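Local coordinates for protein putative surface-anchored fimbrial subunit (Corynebacterium diphtheriae, PDB 3HR6) that probably forms the shaft of the surface pilus as its major pilin, SpaA, built of tandem Ig-like modules stabilised by isopeptide and disulfide bonds, at residues Gln272-Pro277 / Asp285-Gly290; Ala120-Asn125 / Trp131-His136; Arg332-Ala335 / Leu339-Ser342; Ile311-Asp316 / Phe354-Asp359. One frame throughout, in Å; residues are numbered along the deposited sequence. Where two conformers were deposited one is given.

Overall arrangement
Followed from the N terminus, the elongated chain meets contact 2 first, where a five-residue connection is closed between strands 117-124 and 131-143. Contact 1 comes next: strand 268-276 runs out into a loop that returns after seven residues to rest on its own strand. Contacts 3 and 4 lie beyond, and here the order is no longer serial. Contact 4 opens on strand 302-315 and closes at 354-359, and within that interval contact 3 closes a short loop after strand 327-333. Contacts 2 and 4 stand near opposite ends of the molecule, their centres about 83 Å apart. Contacts 1 and 4 reach one sheet through neighbouring strands 268-276 and 302-315; contacts 3 and 4 share that of 327-333 and 354-355.

Contact 1: residues Gln272-Pro277 / Asp285-Gly290; sequences QAWVLP and DPEESG
W274 and P286 mark the closest approach of the two backbones, with their CA atoms 6.3 Å apart, and side chains rather than direct backbone bonds make the contact. Residues 272-277 include the extended end of a strand, whereas 285-290 starts with a type I beta turn whose E288 N reaches D285 O at 3.1 Å. An Asx turn is superposed on it: D285 OD1 receives E287 N at 2.8 Å, from above the carboxylate plane. The doubly braced turn presents P286 to the strand. CG of W274 is set beside its own backbone N (chi1 -62°), which brings the indole under the proline. P286 CB makes a CH-pi contact 3.6 Å from the centroid of the five-membered ring, and on the same face P286 O stands 3.4 Å above the ring plane. This is a loop folded back over its parent strand in an Ig-like module of the pilin, where strand 268-276 runs between 187-192 and 297-298. E287 OE2 meets the indole at its edge, with the carboxylate turned 64° against the ring. The bond from W274 NE1 to E287 OE2 is nearly straight (162°) but weak, at 3.4 Å. The same oxygen also meets two waters: one is bound in turn to Q272 N, and the other lies 2.7 Å from both Q272 O and E287 OE2, extending the polar link along the strand. The other carboxylate oxygen, E287 OE1, forms a salt bridge with R229, D285 OD2 pairs with K192, and Q272 NE2 is bound to S299 O.

Contact 2: residues Ala120-Asn125 / Trp131-His136; sequences AAPQTN and WLQDVH
Q123 and L132 pair across a beta hairpin formed by strands 117-124 and 131-143, in the N-terminal pilin domain. They form an antiparallel hydrogen-bonded pair: Q123 N reaches L132 O at 2.9 Å, and L132 N lies 2.6 Å from Q123 O. Close packing on this pair makes it the tight part of the contact. P122, preceded by a cis peptide, points toward the other strand; its CB sits 3.3 Å from L132 O with the amide of Q133 alongside. V135, buried, lies crosswise under the Q123 side chain, its CG1 3.4 Å from Q123 NE2. Strand 5-13 lines the other side of 131-143, with backbone bonds from S6 to Q133 and V135.

The solvent side is looser. T124 and W131 form the next, non-hydrogen-bonded pair, and their side chains diverge into exposed positions. T124 OG1 lies over one face of the indole, 4.0 Å from W131 CZ3, while Q123 O meets the ring at its edge. On the V135 side, by contrast, the chain of Q123, extended beyond CG, carries its amide back to its own strand, where NE2 donates to A120 O at 2.8 Å, on a carbonyl lone pair and nearly within the glutamine's amide plane.

Contact 3: residues Arg332-Ala335 / Leu339-Ser342; sequences RCEA and LVKS
V340 and R332 supply the direct polar bond of this contact. V340 N donates to R332 O at 3.1 Å, almost linearly (170°), and the single backbone bridge brings the CA atoms of C333 and L339 to 4.2 Å. A second polar link runs through water: the molecule donates to E334 OE2 at 2.7 Å and accepts from K341 N at 2.8 Å.

Van der Waals contact centres on two methyl groups. V340 CG2 is set beside its own backbone N and meets R332 CB at 3.9 Å, while E334, bent at chi2, crosses V340 at about a right angle and brings a carboxylate oxygen, OE2, to 3.5 Å from that methyl. L339 CD2 lies 3.9 Å from C333 SG in one of the cysteine's two deposited conformers, and the leucine also touches C393, V395 and P409.

Further interactions hold the strand end. C333 SG is joined to C393 SG by a disulfide, and the R332 chain, bent twice, turns away from the loop, where NE binds K388 O and the side chain makes a cation-pi contact with F392. The covalent link thus ties strand 327-333 to 391-398, whereas residues 339-342 are attached to 332-335 by non-covalent contacts alone.

Contact 4: residues Ile311-Asp316 / Phe354-Asp359; sequences IEKSFD and FVTGQD
T356 meets I311 and K313 where 354-359, a short strand running into a loop, passes strand 302-315, and the residues before and after it lead the chain in and out. F354 comes first: its CB is directed at the strand, but the ring continues on to L364. V355 faces the opposite way, onto T325 and T327. T356 then makes the contact. With chi1 at 62°, its hydroxyl stands between backbone N and carbonyl carbon and accepts from A326 N, which leaves CG2 to face the strand. That methyl sits 3.7 Å from K313 CB and 4.3 Å from I311 CG2, a small buried apolar patch against the root of the lysine. K313 CG is anti to its backbone N (chi1 -171°), and the chain bends beyond it toward the F315 end of the strand. There K313 NZ is covalently joined to N432 CG, an isopeptide bond of the type for which this pilin is known; NZ also donates to S314 O at 3.1 Å and stands 3.5 Å above the F315 ring, toward its rim. Last, D359 OD1 accepts from K361 N as the chain enters strand 361-375. The contact lies between two sheets: strand 302-315 is flanked by 361-375 and 424-432, while 354-355 edges the sheet of 327-333, whose F328 touches I311, K313 and T356 alike.

Contact 1: residues Gln272-Pro277 / Asp285-Gly290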
loop_
_atom_site.group_PDB
_atom_site.type_symbol
_atom_site.label_atom_id
_atom_site.label_comp_id
_atom_site.label_asym_id
_atom_site.label_seq_id
_atom_site.Cartn_x
_atom_site.Cartn_y
_atom_site.Cartn_z
ATOM N N GLN A 272 0.153 1.935 -3.265
ATOM C CA GLN A 272 0.654 1.009 -2.248
ATOM C C GLN A 272 -0.538 0.367 -1.543
ATOM O O GLN A 272 -1.606 0.911 -1.569
ATOM C CB GLN A 272 1.460 1.771 -1.214
ATOM C CG GLN A 272 2.939 1.839 -1.437
ATOM C CD GLN A 272 3.616 2.552 -0.283
ATOM O OE1 GLN A 272 3.329 3.731 -0.031
ATOM N NE2 GLN A 272 4.468 1.841 0.457
ATOM N N ALA A 273 -0.339 -0.827 -0.966
ATOM C CA ALA A 273 -1.358 -1.457 -0.097
ATOM C C ALA A 273 -0.706 -1.633 1.263
ATOM O O ALA A 273 0.514 -1.493 1.407
ATOM C CB ALA A 273 -1.835 -2.808 -0.638
ATOM N N TRP A 274 -1.513 -1.989 2.243
ATOM C CA TRP A 274 -1.019 -2.168 3.584
ATOM C C TRP A 274 -1.681 -3.367 4.210
ATOM O O TRP A 274 -2.856 -3.600 3.970
ATOM C CB TRP A 274 -1.407 -0.964 4.413
ATOM C CG TRP A 274 -0.832 0.358 3.935
ATOM C CD1 TRP A 274 -1.199 1.042 2.810
ATOM C CD2 TRP A 274 0.102 1.205 4.620
ATOM N NE1 TRP A 274 -0.474 2.212 2.709
ATOM C CE2 TRP A 274 0.277 2.356 3.840
ATOM C CE3 TRP A 274 0.796 1.102 5.826
ATOM C CZ2 TRP A 274 1.167 3.374 4.190
ATOM C CZ3 TRP A 274 1.688 2.134 6.180
ATOM C CH2 TRP A 274 1.848 3.250 5.367
ATOM N N VAL A 275 -0.917 -4.093 5.023
ATOM C CA VAL A 275 -1.456 -5.219 5.808
ATOM C C VAL A 275 -1.472 -4.868 7.293
ATOM O O VAL A 275 -0.504 -4.277 7.813
ATOM C CB VAL A 275 -0.787 -6.547 5.548
ATOM C CG1 VAL A 275 0.696 -6.555 5.844
ATOM C CG2 VAL A 275 -1.512 -7.685 6.327
ATOM N N LEU A 276 -2.628 -5.127 7.900
ATOM C CA LEU A 276 -2.844 -4.915 9.337
ATOM C C LEU A 276 -3.314 -6.201 9.976
ATOM O O LEU A 276 -4.291 -6.786 9.526
ATOM C CB LEU A 276 -3.917 -3.860 9.556
ATOM C CG LEU A 276 -4.129 -3.383 10.982
ATOM C CD1 LEU A 276 -2.926 -2.512 11.407
ATOM C CD2 LEU A 276 -5.397 -2.566 11.054
ATOM N N PRO A 277 -2.651 -6.643 11.052
ATOM C CA PRO A 277 -3.044 -7.890 11.732
ATOM C C PRO A 277 -4.199 -7.654 12.739
ATOM O O PRO A 277 -4.088 -8.038 13.901
ATOM C CB PRO A 277 -1.761 -8.283 12.463
ATOM C CG PRO A 277 -1.132 -6.987 12.792
ATOM C CD PRO A 277 -1.461 -6.022 11.654
ATOM N N ASP A 285 -8.160 4.081 7.327
ATOM C CA ASP A 285 -7.352 4.685 6.300
ATOM C C ASP A 285 -5.897 4.280 6.577
ATOM O O ASP A 285 -5.323 4.747 7.579
ATOM C CB ASP A 285 -7.480 6.219 6.317
ATOM C CG ASP A 285 -6.624 6.891 5.212
ATOM O OD1 ASP A 285 -5.832 6.193 4.561
ATOM O OD2 ASP A 285 -6.788 8.108 4.976
ATOM N N PRO A 286 -5.324 3.381 5.740
ATOM C CA PRO A 286 -3.981 2.901 5.973
ATOM C C PRO A 286 -2.924 3.989 5.823
ATOM O O PRO A 286 -1.785 3.793 6.273
ATOM C CB PRO A 286 -3.797 1.825 4.898
ATOM C CG PRO A 286 -4.738 2.176 3.827
ATOM C CD PRO A 286 -5.879 2.877 4.469
ATOM N N GLU A 287 -3.291 5.104 5.202
ATOM C CA GLU A 287 -2.360 6.224 5.029
ATOM C C GLU A 287 -2.762 7.393 5.934
ATOM O O GLU A 287 -2.570 8.556 5.581
ATOM C CB GLU A 287 -2.216 6.582 3.526
ATOM C CG GLU A 287 -1.897 5.314 2.649
ATOM C CD GLU A 287 -1.603 5.604 1.172
ATOM O OE1 GLU A 287 -1.860 6.758 0.764
ATOM O OE2 GLU A 287 -1.129 4.679 0.462
ATOM N N GLU A 288 -3.336 7.061 7.097
ATOM C CA GLU A 288 -3.595 8.008 8.188
ATOM C C GLU A 288 -2.345 8.103 9.096
ATOM O O GLU A 288 -1.448 7.245 9.045
ATOM C CB GLU A 288 -4.805 7.500 8.962
ATOM C CG GLU A 288 -5.434 8.397 10.022
ATOM C CD GLU A 288 -5.798 7.615 11.285
ATOM O OE1 GLU A 288 -5.866 6.356 11.242
ATOM O OE2 GLU A 288 -5.996 8.239 12.336
ATOM N N SER A 289 -2.342 9.084 9.995
ATOM C CA SER A 289 -1.120 9.751 10.470
ATOM C C SER A 289 -0.750 9.616 11.962
ATOM O O SER A 289 0.228 8.945 12.292
ATOM C CB SER A 289 -1.289 11.234 10.159
ATOM O OG SER A 289 -2.606 11.596 10.523
ATOM N N GLY A 290 -1.517 10.270 12.839
ATOM C CA GLY A 290 -1.161 10.467 14.259
ATOM C C GLY A 290 -0.661 9.295 15.110
ATOM O O GLY A 290 -0.591 8.140 14.671
HETATM O O HOH W 1 -1.719 4.126 -2.509
HETATM O O HOH W 2 -2.759 2.472 0.318
#

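Contact 2: residues Ala120-Asn125 / Trp131-His136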
loop_
_atom_site.group_PDB
_atom_site.type_symbol
_atom_site.label_atom_id
_atom_site.label_comp_id
_atom_site.label_asym_id
_atom_site.label_seq_id
_atom_site.Cartn_x
_atom_site.Cartn_y
_atom_site.Cartn_z
ATOM N N ALA A 120 4.770 -8.471 38.195
ATOM C CA ALA A 120 4.858 -7.952 39.553
ATOM C C ALA A 120 6.093 -7.046 39.679
ATOM O O ALA A 120 7.143 -7.320 39.095
ATOM C CB ALA A 120 4.925 -9.102 40.564
ATOM N N ALA A 121 5.977 -5.972 40.460
ATOM C CA ALA A 121 7.143 -5.161 40.781
ATOM C C ALA A 121 6.981 -4.663 42.200
ATOM O O ALA A 121 5.922 -4.156 42.552
ATOM C CB ALA A 121 7.317 -4.009 39.780
ATOM N N PRO A 122 8.005 -4.856 43.044
ATOM C CA PRO A 122 9.278 -5.494 42.756
ATOM C C PRO A 122 9.138 -7.016 42.673
ATOM O O PRO A 122 8.058 -7.549 42.906
ATOM C CB PRO A 122 10.136 -5.077 43.955
ATOM C CG PRO A 122 9.186 -4.924 45.050
ATOM C CD PRO A 122 7.916 -4.434 44.456
ATOM N N GLN A 123 10.228 -7.702 42.347
ATOM C CA GLN A 123 10.273 -9.151 42.407
ATOM C C GLN A 123 11.428 -9.531 43.313
ATOM O O GLN A 123 12.195 -8.671 43.726
ATOM C CB GLN A 123 10.443 -9.727 41.000
ATOM C CG GLN A 123 9.234 -9.423 40.150
ATOM C CD GLN A 123 9.353 -9.960 38.758
ATOM O OE1 GLN A 123 10.219 -10.785 38.477
ATOM N NE2 GLN A 123 8.502 -9.477 37.866
ATOM N N THR A 124 11.540 -10.810 43.643
ATOM C CA THR A 124 12.726 -11.324 44.312
ATOM C C THR A 124 13.801 -11.607 43.297
ATOM O O THR A 124 13.508 -12.134 42.217
ATOM C CB THR A 124 12.400 -12.601 45.126
ATOM O OG1 THR A 124 11.419 -12.284 46.113
ATOM C CG2 THR A 124 13.640 -13.160 45.809
ATOM N N ASN A 125 15.041 -11.245 43.611
ATOM C CA ASN A 125 16.147 -11.549 42.712
ATOM C C ASN A 125 16.201 -13.065 42.512
ATOM O O ASN A 125 16.064 -13.819 43.476
ATOM C CB ASN A 125 17.482 -11.028 43.255
ATOM C CG ASN A 125 18.600 -11.097 42.224
ATOM O OD1 ASN A 125 19.005 -12.182 41.773
ATOM N ND2 ASN A 125 19.094 -9.931 41.824
ATOM N N TRP A 131 15.732 -8.076 46.860
ATOM C CA TRP A 131 14.648 -7.675 46.010
ATOM C C TRP A 131 15.226 -7.140 44.739
ATOM O O TRP A 131 16.308 -6.567 44.750
ATOM C CB TRP A 131 13.821 -6.589 46.706
ATOM C CG TRP A 131 13.094 -7.107 47.823
ATOM C CD1 TRP A 131 13.475 -7.054 49.131
ATOM C CD2 TRP A 131 11.840 -7.780 47.798
ATOM N NE1 TRP A 131 12.541 -7.666 49.925
ATOM C CE2 TRP A 131 11.517 -8.105 49.130
ATOM C CE3 TRP A 131 10.949 -8.129 46.784
ATOM C CZ2 TRP A 131 10.339 -8.765 49.474
ATOM C CZ3 TRP A 131 9.774 -8.790 47.140
ATOM C CH2 TRP A 131 9.489 -9.097 48.466
ATOM N N LEU A 132 14.499 -7.377 43.651
ATOM C CA LEU A 132 14.781 -6.812 42.347
ATOM C C LEU A 132 13.754 -5.702 42.124
ATOM O O LEU A 132 12.564 -5.966 41.909
ATOM C CB LEU A 132 14.658 -7.896 41.288
ATOM C CG LEU A 132 15.011 -7.613 39.839
ATOM C CD1 LEU A 132 16.383 -6.957 39.706
ATOM C CD2 LEU A 132 14.932 -8.927 39.070
ATOM N N GLN A 133 14.228 -4.464 42.193
ATOM C CA GLN A 133 13.384 -3.293 41.988
ATOM C C GLN A 133 13.260 -2.954 40.533
ATOM O O GLN A 133 12.234 -2.434 40.124
ATOM C CB GLN A 133 13.963 -2.071 42.703
ATOM C CG GLN A 133 14.178 -2.242 44.172
ATOM C CD GLN A 133 12.901 -2.522 44.936
ATOM O OE1 GLN A 133 11.816 -2.141 44.498
ATOM N NE2 GLN A 133 13.022 -3.174 46.076
ATOM N N ASP A 134 14.313 -3.214 39.758
ATOM C CA ASP A 134 14.300 -2.954 38.329
ATOM C C ASP A 134 14.097 -4.265 37.570
ATOM O O ASP A 134 15.026 -5.080 37.366
ATOM C CB ASP A 134 15.557 -2.183 37.944
ATOM C CG ASP A 134 15.720 -0.901 38.797
ATOM O OD1 ASP A 134 14.872 0.021 38.691
ATOM O OD2 ASP A 134 16.657 -0.835 39.605
ATOM N N VAL A 135 12.844 -4.464 37.167
ATOM C CA VAL A 135 12.408 -5.690 36.530
ATOM C C VAL A 135 12.537 -5.566 35.011
ATOM O O VAL A 135 12.400 -4.463 34.457
ATOM C CB VAL A 135 10.972 -6.026 36.964
ATOM C CG1 VAL A 135 10.392 -7.212 36.168
ATOM C CG2 VAL A 135 10.977 -6.314 38.478
ATOM N N HIS A 136 12.851 -6.695 34.371
ATOM C CA HIS A 136 12.937 -6.820 32.899
ATOM C C HIS A 136 12.027 -7.932 32.386
ATOM O O HIS A 136 11.997 -9.041 32.965
ATOM C CB HIS A 136 14.372 -7.141 32.502
ATOM C CG HIS A 136 15.328 -6.041 32.812
ATOM N ND1 HIS A 136 15.639 -5.055 31.903
ATOM C CD2 HIS A 136 15.984 -5.725 33.951
ATOM C CE1 HIS A 136 16.487 -4.203 32.458
ATOM N NE2 HIS A 136 16.705 -4.582 33.699
#

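Contact 3: residues Arg332-Ala335 / Leu339-Ser342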
loop_
_atom_site.group_PDB
_atom_site.type_symbol
_atom_site.label_atom_id
_atom_site.label_comp_id
_atom_site.label_asym_id
_atom_site.label_seq_id
_atom_site.Cartn_x
_atom_site.Cartn_y
_atom_site.Cartn_z
ATOM N N ARG A 332 2.687 3.917 -33.032
ATOM C CA ARG A 332 4.012 3.446 -32.737
ATOM C C ARG A 332 4.742 3.194 -34.064
ATOM O O ARG A 332 4.122 2.760 -35.048
ATOM C CB ARG A 332 3.980 2.147 -31.939
ATOM C CG ARG A 332 3.327 2.278 -30.563
ATOM C CD ARG A 332 4.206 3.056 -29.631
ATOM N NE ARG A 332 5.460 2.389 -29.330
ATOM C CZ ARG A 332 6.415 2.823 -28.507
ATOM N NH1 ARG A 332 6.262 3.984 -27.860
ATOM N NH2 ARG A 332 7.524 2.086 -28.345
ATOM N N CYS A 333 6.034 3.525 -34.076
ATOM C CA CYS A 333 6.883 3.417 -35.249
ATOM C C CYS A 333 8.117 2.557 -34.927
ATOM O O CYS A 333 8.537 2.470 -33.759
ATOM C CB CYS A 333 7.282 4.838 -35.713
ATOM S SG CYS A 333 6.053 5.713 -36.719
ATOM N N GLU A 334 8.678 1.914 -35.953
ATOM C CA GLU A 334 9.943 1.219 -35.877
ATOM C C GLU A 334 11.074 2.240 -36.010
ATOM O O GLU A 334 10.827 3.423 -36.296
ATOM C CB GLU A 334 10.047 0.157 -36.978
ATOM C CG GLU A 334 9.007 -0.929 -36.888
ATOM C CD GLU A 334 9.125 -1.809 -35.653
ATOM O OE1 GLU A 334 10.147 -1.757 -34.924
ATOM O OE2 GLU A 334 8.166 -2.584 -35.413
ATOM N N ALA A 335 12.296 1.766 -35.778
ATOM C CA ALA A 335 13.527 2.578 -35.857
ATOM C C ALA A 335 13.720 3.354 -37.154
ATOM O O ALA A 335 14.311 4.422 -37.132
ATOM C CB ALA A 335 14.740 1.695 -35.614
ATOM N N LEU A 339 5.622 2.972 -39.645
ATOM C CA LEU A 339 4.636 2.437 -38.688
ATOM C C LEU A 339 4.910 0.957 -38.386
ATOM O O LEU A 339 5.269 0.185 -39.256
ATOM C CB LEU A 339 3.199 2.614 -39.194
ATOM C CG LEU A 339 2.625 4.036 -39.357
ATOM C CD1 LEU A 339 1.271 3.993 -40.000
ATOM C CD2 LEU A 339 2.533 4.749 -38.007
ATOM N N VAL A 340 4.767 0.610 -37.120
ATOM C CA VAL A 340 4.737 -0.771 -36.690
ATOM C C VAL A 340 3.670 -1.505 -37.535
ATOM O O VAL A 340 2.641 -0.969 -37.845
ATOM C CB VAL A 340 4.454 -0.853 -35.171
ATOM C CG1 VAL A 340 4.133 -2.286 -34.706
ATOM C CG2 VAL A 340 5.674 -0.323 -34.376
ATOM N N LYS A 341 3.956 -2.743 -37.925
ATOM C CA LYS A 341 2.997 -3.543 -38.701
ATOM C C LYS A 341 1.630 -3.593 -38.003
ATOM O O LYS A 341 1.546 -3.851 -36.808
ATOM C CB LYS A 341 3.549 -4.966 -38.889
ATOM C CG LYS A 341 2.617 -5.928 -39.633
ATOM C CD LYS A 341 3.307 -7.268 -39.946
ATOM C CE LYS A 341 2.291 -8.308 -40.405
ATOM N NZ LYS A 341 1.631 -7.904 -41.688
ATOM N N SER A 342 0.574 -3.326 -38.763
ATOM C CA SER A 342 -0.806 -3.375 -38.250
ATOM C C SER A 342 -1.052 -2.479 -37.042
ATOM O O SER A 342 -1.966 -2.742 -36.243
ATOM C CB SER A 342 -1.244 -4.805 -37.911
ATOM O OG SER A 342 -1.006 -5.676 -39.008
HETATM O O HOH W 3 6.532 -3.738 -37.285
#

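Contact 4: residues Ile311-Asp316 / Phe354-Asp359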
loop_
_atom_site.group_PDB
_atom_site.type_symbol
_atom_site.label_atom_id
_atom_site.label_comp_id
_atom_site.label_asym_id
_atom_site.label_seq_id
_atom_site.Cartn_x
_atom_site.Cartn_y
_atom_site.Cartn_z
ATOM N N ILE A 311 0.921 19.225 -29.502
ATOM C CA ILE A 311 1.152 19.566 -30.894
ATOM C C ILE A 311 0.942 21.066 -30.972
ATOM O O ILE A 311 -0.037 21.562 -30.407
ATOM C CB ILE A 311 0.151 18.809 -31.852
ATOM C CG1 ILE A 311 0.332 17.293 -31.779
ATOM C CG2 ILE A 311 0.336 19.264 -33.320
ATOM C CD1 ILE A 311 -0.725 16.515 -32.586
ATOM N N GLU A 312 1.890 21.787 -31.586
ATOM C CA GLU A 312 1.758 23.228 -31.874
ATOM C C GLU A 312 1.773 23.365 -33.377
ATOM O O GLU A 312 2.845 23.319 -34.009
ATOM C CB GLU A 312 2.907 24.005 -31.246
ATOM C CG GLU A 312 2.887 23.897 -29.768
ATOM C CD GLU A 312 3.794 24.843 -29.042
ATOM O OE1 GLU A 312 4.548 25.615 -29.669
ATOM O OE2 GLU A 312 3.730 24.782 -27.794
ATOM N N LYS A 313 0.581 23.542 -33.947
ATOM C CA LYS A 313 0.395 23.517 -35.404
ATOM C C LYS A 313 0.374 24.919 -35.964
ATOM O O LYS A 313 -0.196 25.840 -35.371
ATOM C CB LYS A 313 -0.931 22.827 -35.751
ATOM C CG LYS A 313 -1.137 22.559 -37.242
ATOM C CD LYS A 313 -0.344 21.365 -37.692
ATOM C CE LYS A 313 -0.640 21.004 -39.134
ATOM N NZ LYS A 313 -0.335 22.012 -40.174
ATOM N N SER A 314 1.042 25.110 -37.103
ATOM C CA SER A 314 0.982 26.365 -37.808
ATOM C C SER A 314 0.677 26.034 -39.277
ATOM O O SER A 314 0.791 24.861 -39.696
ATOM C CB SER A 314 2.297 27.138 -37.657
ATOM O OG SER A 314 3.394 26.344 -38.060
ATOM N N PHE A 315 0.220 27.041 -39.999
ATOM C CA PHE A 315 -0.056 26.946 -41.426
ATOM C C PHE A 315 0.725 28.046 -42.128
ATOM O O PHE A 315 0.512 29.242 -41.930
ATOM C CB PHE A 315 -1.553 27.016 -41.707
ATOM C CG PHE A 315 -2.294 25.807 -41.247
ATOM C CD1 PHE A 315 -2.525 24.740 -42.108
ATOM C CD2 PHE A 315 -2.740 25.704 -39.943
ATOM C CE1 PHE A 315 -3.186 23.574 -41.664
ATOM C CE2 PHE A 315 -3.422 24.593 -39.519
ATOM C CZ PHE A 315 -3.638 23.505 -40.364
ATOM N N ASP A 316 1.671 27.612 -42.953
ATOM C CA ASP A 316 2.710 28.477 -43.501
ATOM C C ASP A 316 3.159 29.532 -42.502
ATOM O O ASP A 316 3.183 30.716 -42.798
ATOM C CB ASP A 316 2.289 29.084 -44.850
ATOM C CG ASP A 316 2.286 28.044 -45.959
ATOM O OD1 ASP A 316 3.356 27.463 -46.256
ATOM O OD2 ASP A 316 1.204 27.780 -46.507
ATOM N N PHE A 354 -6.997 13.505 -32.881
ATOM C CA PHE A 354 -6.760 14.735 -32.173
ATOM C C PHE A 354 -6.717 15.872 -33.182
ATOM O O PHE A 354 -5.929 15.826 -34.140
ATOM C CB PHE A 354 -5.471 14.605 -31.367
ATOM C CG PHE A 354 -5.482 13.411 -30.505
ATOM C CD1 PHE A 354 -6.124 13.462 -29.260
ATOM C CD2 PHE A 354 -4.996 12.198 -30.974
ATOM C CE1 PHE A 354 -6.205 12.295 -28.485
ATOM C CE2 PHE A 354 -5.097 11.055 -30.202
ATOM C CZ PHE A 354 -5.697 11.125 -28.952
ATOM N N VAL A 355 -7.603 16.827 -32.975
ATOM C CA VAL A 355 -7.772 17.957 -33.877
ATOM C C VAL A 355 -7.201 19.231 -33.280
ATOM O O VAL A 355 -7.387 19.554 -32.083
ATOM C CB VAL A 355 -9.233 18.117 -34.260
ATOM C CG1 VAL A 355 -9.412 19.243 -35.244
ATOM C CG2 VAL A 355 -9.700 16.791 -34.875
ATOM N N THR A 356 -6.415 19.898 -34.094
ATOM C CA THR A 356 -5.819 21.150 -33.658
ATOM C C THR A 356 -6.855 22.242 -33.529
ATOM O O THR A 356 -7.802 22.373 -34.334
ATOM C CB THR A 356 -4.651 21.574 -34.569
ATOM O OG1 THR A 356 -5.117 21.790 -35.895
ATOM C CG2 THR A 356 -3.571 20.513 -34.609
ATOM N N GLY A 357 -6.670 23.087 -32.522
ATOM C CA GLY A 357 -7.561 24.188 -32.280
ATOM C C GLY A 357 -7.147 25.455 -33.010
ATOM O O GLY A 357 -6.169 25.467 -33.746
ATOM N N GLN A 358 -7.918 26.515 -32.855
ATOM C CA GLN A 358 -7.595 27.753 -33.541
ATOM C C GLN A 358 -6.205 28.271 -33.177
ATOM O O GLN A 358 -5.552 28.933 -33.988
ATOM C CB GLN A 358 -8.659 28.793 -33.267
ATOM C CG GLN A 358 -9.983 28.418 -33.921
ATOM C CD GLN A 358 -11.013 29.509 -33.878
ATOM O OE1 GLN A 358 -10.695 30.699 -33.750
ATOM N NE2 GLN A 358 -12.270 29.117 -34.023
ATOM N N ASP A 359 -5.769 27.995 -31.950
ATOM C CA ASP A 359 -4.443 28.421 -31.499
ATOM C C ASP A 359 -3.341 27.453 -31.936
ATOM O O ASP A 359 -2.164 27.634 -31.592
ATOM C CB ASP A 359 -4.410 28.568 -29.975
ATOM C CG ASP A 359 -4.719 27.281 -29.222
ATOM O OD1 ASP A 359 -4.997 26.170 -29.783
ATOM O OD2 ASP A 359 -4.673 27.349 -27.977
#